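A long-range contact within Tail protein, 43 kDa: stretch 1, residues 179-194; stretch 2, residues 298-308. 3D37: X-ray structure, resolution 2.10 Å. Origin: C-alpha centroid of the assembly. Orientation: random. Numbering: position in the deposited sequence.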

# COMPACT_ATOMS: atom_id res chain seq x y z
N ALA A 179 27.15 4.19 34.96
CA ALA A 179 26.94 2.77 34.81
C ALA A 179 27.70 1.94 35.86
O ALA A 179 28.85 2.22 36.21
N ASP A 180 27.06 0.85 36.28
CA ASP A 180 27.73 -0.15 37.06
C ASP A 180 28.00 -1.43 36.27
O ASP A 180 27.08 -2.22 36.05
N TYR A 181 29.25 -1.62 35.86
CA TYR A 181 29.67 -2.76 35.09
C TYR A 181 30.04 -4.00 35.93
O TYR A 181 30.50 -5.00 35.38
N SER A 182 29.88 -3.91 37.25
CA SER A 182 30.05 -5.05 38.16
C SER A 182 28.79 -5.91 38.15
O SER A 182 28.87 -7.12 38.28
N SER A 183 27.63 -5.29 37.93
CA SER A 183 26.35 -6.01 37.85
C SER A 183 26.36 -7.07 36.73
O SER A 183 26.58 -6.72 35.57
N PRO A 184 26.13 -8.36 37.08
CA PRO A 184 26.11 -9.43 36.09
C PRO A 184 25.03 -9.21 35.03
O PRO A 184 23.97 -8.66 35.33
N PRO A 185 25.29 -9.63 33.78
CA PRO A 185 24.26 -9.42 32.75
C PRO A 185 22.94 -10.04 33.19
O PRO A 185 22.95 -11.06 33.85
N VAL A 186 21.80 -9.46 32.82
CA VAL A 186 20.52 -9.91 33.35
C VAL A 186 19.89 -10.95 32.50
O VAL A 186 18.92 -11.57 32.93
N ALA A 187 20.43 -11.11 31.29
CA ALA A 187 19.83 -11.94 30.28
C ALA A 187 20.89 -12.25 29.22
O ALA A 187 21.85 -11.50 29.06
N THR A 188 20.70 -13.39 28.56
CA THR A 188 21.38 -13.78 27.36
C THR A 188 20.37 -13.89 26.24
O THR A 188 19.40 -14.68 26.30
N LEU A 189 20.57 -13.06 25.22
CA LEU A 189 19.71 -13.08 24.05
C LEU A 189 20.50 -13.66 22.90
O LEU A 189 21.69 -13.42 22.77
N CYS A 190 19.85 -14.44 22.06
CA CYS A 190 20.53 -15.05 20.93
C CYS A 190 19.67 -15.04 19.68
O CYS A 190 18.44 -14.95 19.73
N TRP A 191 20.38 -15.04 18.55
CA TRP A 191 19.79 -15.02 17.23
C TRP A 191 20.05 -16.35 16.57
O TRP A 191 21.19 -16.81 16.55
N SER A 192 19.00 -16.95 16.03
CA SER A 192 19.16 -18.16 15.22
C SER A 192 17.98 -18.38 14.26
O SER A 192 16.82 -18.27 14.64
N ARG A 193 18.29 -18.72 13.01
CA ARG A 193 17.26 -19.09 12.03
C ARG A 193 16.81 -20.53 12.14
O ARG A 193 15.89 -20.95 11.44
N THR A 194 17.46 -21.31 13.01
CA THR A 194 17.09 -22.71 13.23
C THR A 194 16.88 -23.07 14.71
O THR A 194 16.14 -24.01 15.02
N GLY A 298 20.58 0.64 31.76
CA GLY A 298 21.45 0.36 32.91
C GLY A 298 21.72 -1.10 33.12
O GLY A 298 22.70 -1.46 33.77
N LEU A 299 20.88 -1.94 32.52
CA LEU A 299 21.12 -3.39 32.42
C LEU A 299 22.22 -3.74 31.40
O LEU A 299 22.48 -3.00 30.44
N ARG A 300 22.90 -4.86 31.66
CA ARG A 300 23.87 -5.42 30.72
C ARG A 300 23.28 -6.70 30.18
O ARG A 300 22.57 -7.40 30.91
N VAL A 301 23.48 -6.95 28.88
CA VAL A 301 22.86 -8.02 28.16
C VAL A 301 23.94 -8.79 27.38
O VAL A 301 24.75 -8.21 26.62
N HIS A 302 24.00 -10.09 27.64
CA HIS A 302 24.87 -10.96 26.89
C HIS A 302 24.18 -11.32 25.58
O HIS A 302 23.03 -11.80 25.56
N VAL A 303 24.84 -11.03 24.46
CA VAL A 303 24.26 -11.33 23.13
C VAL A 303 25.08 -12.36 22.38
O VAL A 303 26.30 -12.24 22.29
N ILE A 304 24.38 -13.38 21.84
CA ILE A 304 25.01 -14.38 20.96
C ILE A 304 24.35 -14.42 19.57
O ILE A 304 23.14 -14.57 19.41
N ASP A 305 25.18 -14.25 18.56
CA ASP A 305 24.76 -14.46 17.18
C ASP A 305 25.86 -15.27 16.52
O ASP A 305 26.86 -14.71 16.10
N ASP A 306 25.68 -16.58 16.46
CA ASP A 306 26.66 -17.47 15.80
C ASP A 306 26.86 -17.13 14.32
O ASP A 306 27.99 -17.11 13.86
N GLU A 307 25.79 -16.86 13.59
CA GLU A 307 25.89 -16.42 12.17
C GLU A 307 26.89 -15.29 12.01
O GLU A 307 27.76 -15.35 11.15
N HIS A 308 26.77 -14.27 12.84
CA HIS A 308 27.59 -13.06 12.76
C HIS A 308 28.94 -13.17 13.53
O HIS A 308 29.79 -12.30 13.45

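Two parallel strands distant in sequence show how alternation sorts side chains: successive residues fall on opposite faces of the sheet, and each face acquires its own chemistry. In this tail protein the face bearing Leu189, Val301 and Val303 is the buried one. Leu189, with chi1 m and chi2 t, brings its CD1 to 3.7 Å from CG1 of Val301, whose chi1 is t; the contact therefore runs diagonally, one step back from the paired Val303. Near the start of the strands, Val186 (m) points toward the other stretch and sets its CG1 3.5 Å from CD2 of Leu299 (m, t), extending the apolar packing.

The other face, carrying Thr188, Cys190, His302 and Ile304, is more open and more mixed. Cys190 (p) packs CB to CB against Ile304 (m, t) at 4.1 Å, while its side chain is bonded covalently to a group elsewhere in the structure. Ile304 also reaches back, its CD1 lying 3.9 Å from CG2 of Thr188. The m rotamer of Thr188 and the t rotamer of His302 allow OG1 of Thr188 to hydrogen-bond ND1 of His302 at 3.1 Å, near the plane of the imidazole ring. Between the two faces the strands run side by side at 23°, held by backbone hydrogen bonds such as Leu189 N to His302 O (2.8 Å) and Ile304 N to Leu189 O (2.8 Å).

Polar groups close both ends. At one, Arg300 (m, t, p) leaves its strand sideways, but its end swings in to the loop: NH1 donates to Ser183 O at 2.6 Å, Tyr181 O lies over one face of the guanidinium, 3.6 Å from Arg300 CZ, and Pro185 CD sits 3.7 Å from Arg300 NH1. NE of Arg300 meets the edge of the Tyr181 ring, 3.8 Å from CD1 of that residue. Three waters bridge the stretches here; two link Asp180 to Gly298 O, and the third joins Pro184 O to Arg300 N.

At the far end, Trp191 (chi1 t) is buried, with its CD1 3.5 Å from OD1 of Asp305. Its NE1 makes a weak hydrogen bond to OE2 of Glu307 at 3.4 Å. Glu307 (m, t) points toward the first stretch, and the same OE2 forms a salt bridge with NH1 of Arg193 at 3.6 Å, so one carboxylate oxygen serves indole and guanidinium alike. Two further waters accept from Asp306 N and Glu307 N, respectively, and donate to Trp191 O, carrying the connection beyond the strands.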

# COMPACT_ATOMS: atom_id res chain seq x y z
CB ALA A 179 27.37 2.32 33.40
CB ASP A 180 26.92 -0.50 38.28
CG ASP A 180 27.66 -1.39 39.24
OD1 ASP A 180 28.91 -1.50 39.14
OD2 ASP A 180 26.99 -1.98 40.12
CB TYR A 181 30.84 -2.34 34.18
CG TYR A 181 30.46 -1.22 33.26
CD1 TYR A 181 29.58 -1.45 32.22
CD2 TYR A 181 30.96 0.08 33.45
CE1 TYR A 181 29.16 -0.41 31.38
CE2 TYR A 181 30.58 1.13 32.59
CZ TYR A 181 29.66 0.86 31.55
OH TYR A 181 29.24 1.86 30.70
CB SER A 182 30.41 -4.57 39.59
OG SER A 182 29.32 -3.96 40.28
CB SER A 183 25.21 -5.02 37.62
OG SER A 183 25.15 -4.07 38.69
CB PRO A 184 25.80 -10.69 36.92
CG PRO A 184 26.23 -10.35 38.32
CD PRO A 184 25.93 -8.88 38.46
CB PRO A 185 24.83 -10.14 31.53
CG PRO A 185 26.32 -10.21 31.78
CD PRO A 185 26.49 -10.32 33.25
CB VAL A 186 19.48 -8.78 33.53
CG1 VAL A 186 19.98 -7.84 34.60
CG2 VAL A 186 19.18 -8.13 32.18
CB ALA A 187 18.64 -11.23 29.64
CB THR A 188 22.10 -15.10 27.51
OG1 THR A 188 23.13 -14.94 28.48
CG2 THR A 188 22.70 -15.53 26.18
CB LEU A 189 19.25 -11.70 23.73
CG LEU A 189 18.44 -10.96 24.79
CD1 LEU A 189 18.19 -9.56 24.30
CD2 LEU A 189 17.12 -11.66 25.12
CB CYS A 190 21.06 -16.47 21.27
SG CYS A 190 19.82 -17.80 21.55
CB TRP A 191 20.44 -13.95 16.34
CG TRP A 191 20.05 -14.13 14.94
CD1 TRP A 191 20.67 -14.91 14.01
CD2 TRP A 191 18.88 -13.60 14.31
NE1 TRP A 191 19.96 -14.89 12.83
CE2 TRP A 191 18.86 -14.08 12.99
CE3 TRP A 191 17.84 -12.79 14.74
CZ2 TRP A 191 17.86 -13.73 12.09
CZ3 TRP A 191 16.86 -12.42 13.85
CH2 TRP A 191 16.86 -12.90 12.54
CB SER A 192 19.35 -19.38 16.12
OG SER A 192 19.52 -20.53 15.32
CB ARG A 193 17.77 -18.83 10.62
CG ARG A 193 17.69 -17.38 10.21
CD ARG A 193 18.83 -17.04 9.25
NE ARG A 193 18.79 -17.89 8.08
CZ ARG A 193 19.80 -18.11 7.23
NH1 ARG A 193 21.00 -17.58 7.40
NH2 ARG A 193 19.59 -18.90 6.19
CB THR A 194 18.13 -23.68 12.61
OG1 THR A 194 19.42 -23.49 13.24
CG2 THR A 194 18.22 -23.43 11.11
CB LEU A 299 19.84 -4.13 32.06
CG LEU A 299 18.67 -3.91 33.00
CD1 LEU A 299 17.46 -4.59 32.50
CD2 LEU A 299 19.09 -4.41 34.45
CB ARG A 300 25.22 -5.61 31.37
CG ARG A 300 25.85 -4.26 31.71
CD ARG A 300 26.97 -4.37 32.66
NE ARG A 300 28.18 -4.98 32.12
CZ ARG A 300 28.67 -6.16 32.48
NH1 ARG A 300 28.05 -6.92 33.38
NH2 ARG A 300 29.80 -6.59 31.93
CB VAL A 301 21.73 -7.50 27.18
CG1 VAL A 301 21.02 -8.68 26.54
CG2 VAL A 301 20.71 -6.60 27.91
CB HIS A 302 25.20 -12.22 27.72
CG HIS A 302 26.08 -13.20 27.03
ND1 HIS A 302 26.00 -14.55 27.25
CD2 HIS A 302 27.08 -13.02 26.13
CE1 HIS A 302 26.92 -15.17 26.54
NE2 HIS A 302 27.59 -14.26 25.85
CB VAL A 303 24.13 -10.03 22.26
CG1 VAL A 303 23.56 -10.34 20.84
CG2 VAL A 303 23.26 -8.98 22.97
CB ILE A 304 25.06 -15.81 21.60
CG1 ILE A 304 25.72 -15.75 22.97
CG2 ILE A 304 25.84 -16.82 20.68
CD1 ILE A 304 25.41 -17.00 23.81
CB ASP A 305 24.56 -13.12 16.49
CG ASP A 305 24.02 -13.25 15.09
OD1 ASP A 305 24.12 -14.36 14.50
OD2 ASP A 305 23.43 -12.25 14.60
CB ASP A 306 26.26 -18.94 15.97
CG ASP A 306 26.59 -19.49 17.38
OD1 ASP A 306 27.17 -18.79 18.21
OD2 ASP A 306 26.27 -20.67 17.64
CB GLU A 307 24.54 -15.94 11.62
CG GLU A 307 23.66 -17.01 11.12
CD GLU A 307 22.23 -16.54 10.77
OE1 GLU A 307 22.03 -15.36 10.36
OE2 GLU A 307 21.30 -17.37 10.95
CB HIS A 308 26.77 -11.92 13.36
CG HIS A 308 27.09 -10.56 12.82
ND1 HIS A 308 26.21 -9.86 12.04
CD2 HIS A 308 28.18 -9.76 12.97
CE1 HIS A 308 26.74 -8.69 11.71
NE2 HIS A 308 27.93 -8.60 12.27
O HOH W 1 24.45 -3.25 34.76
O HOH W 2 24.27 0.40 35.33
O HOH W 3 22.97 -5.87 34.33
O HOH W 4 23.43 -17.76 17.79
O HOH W 5 22.98 -18.23 14.61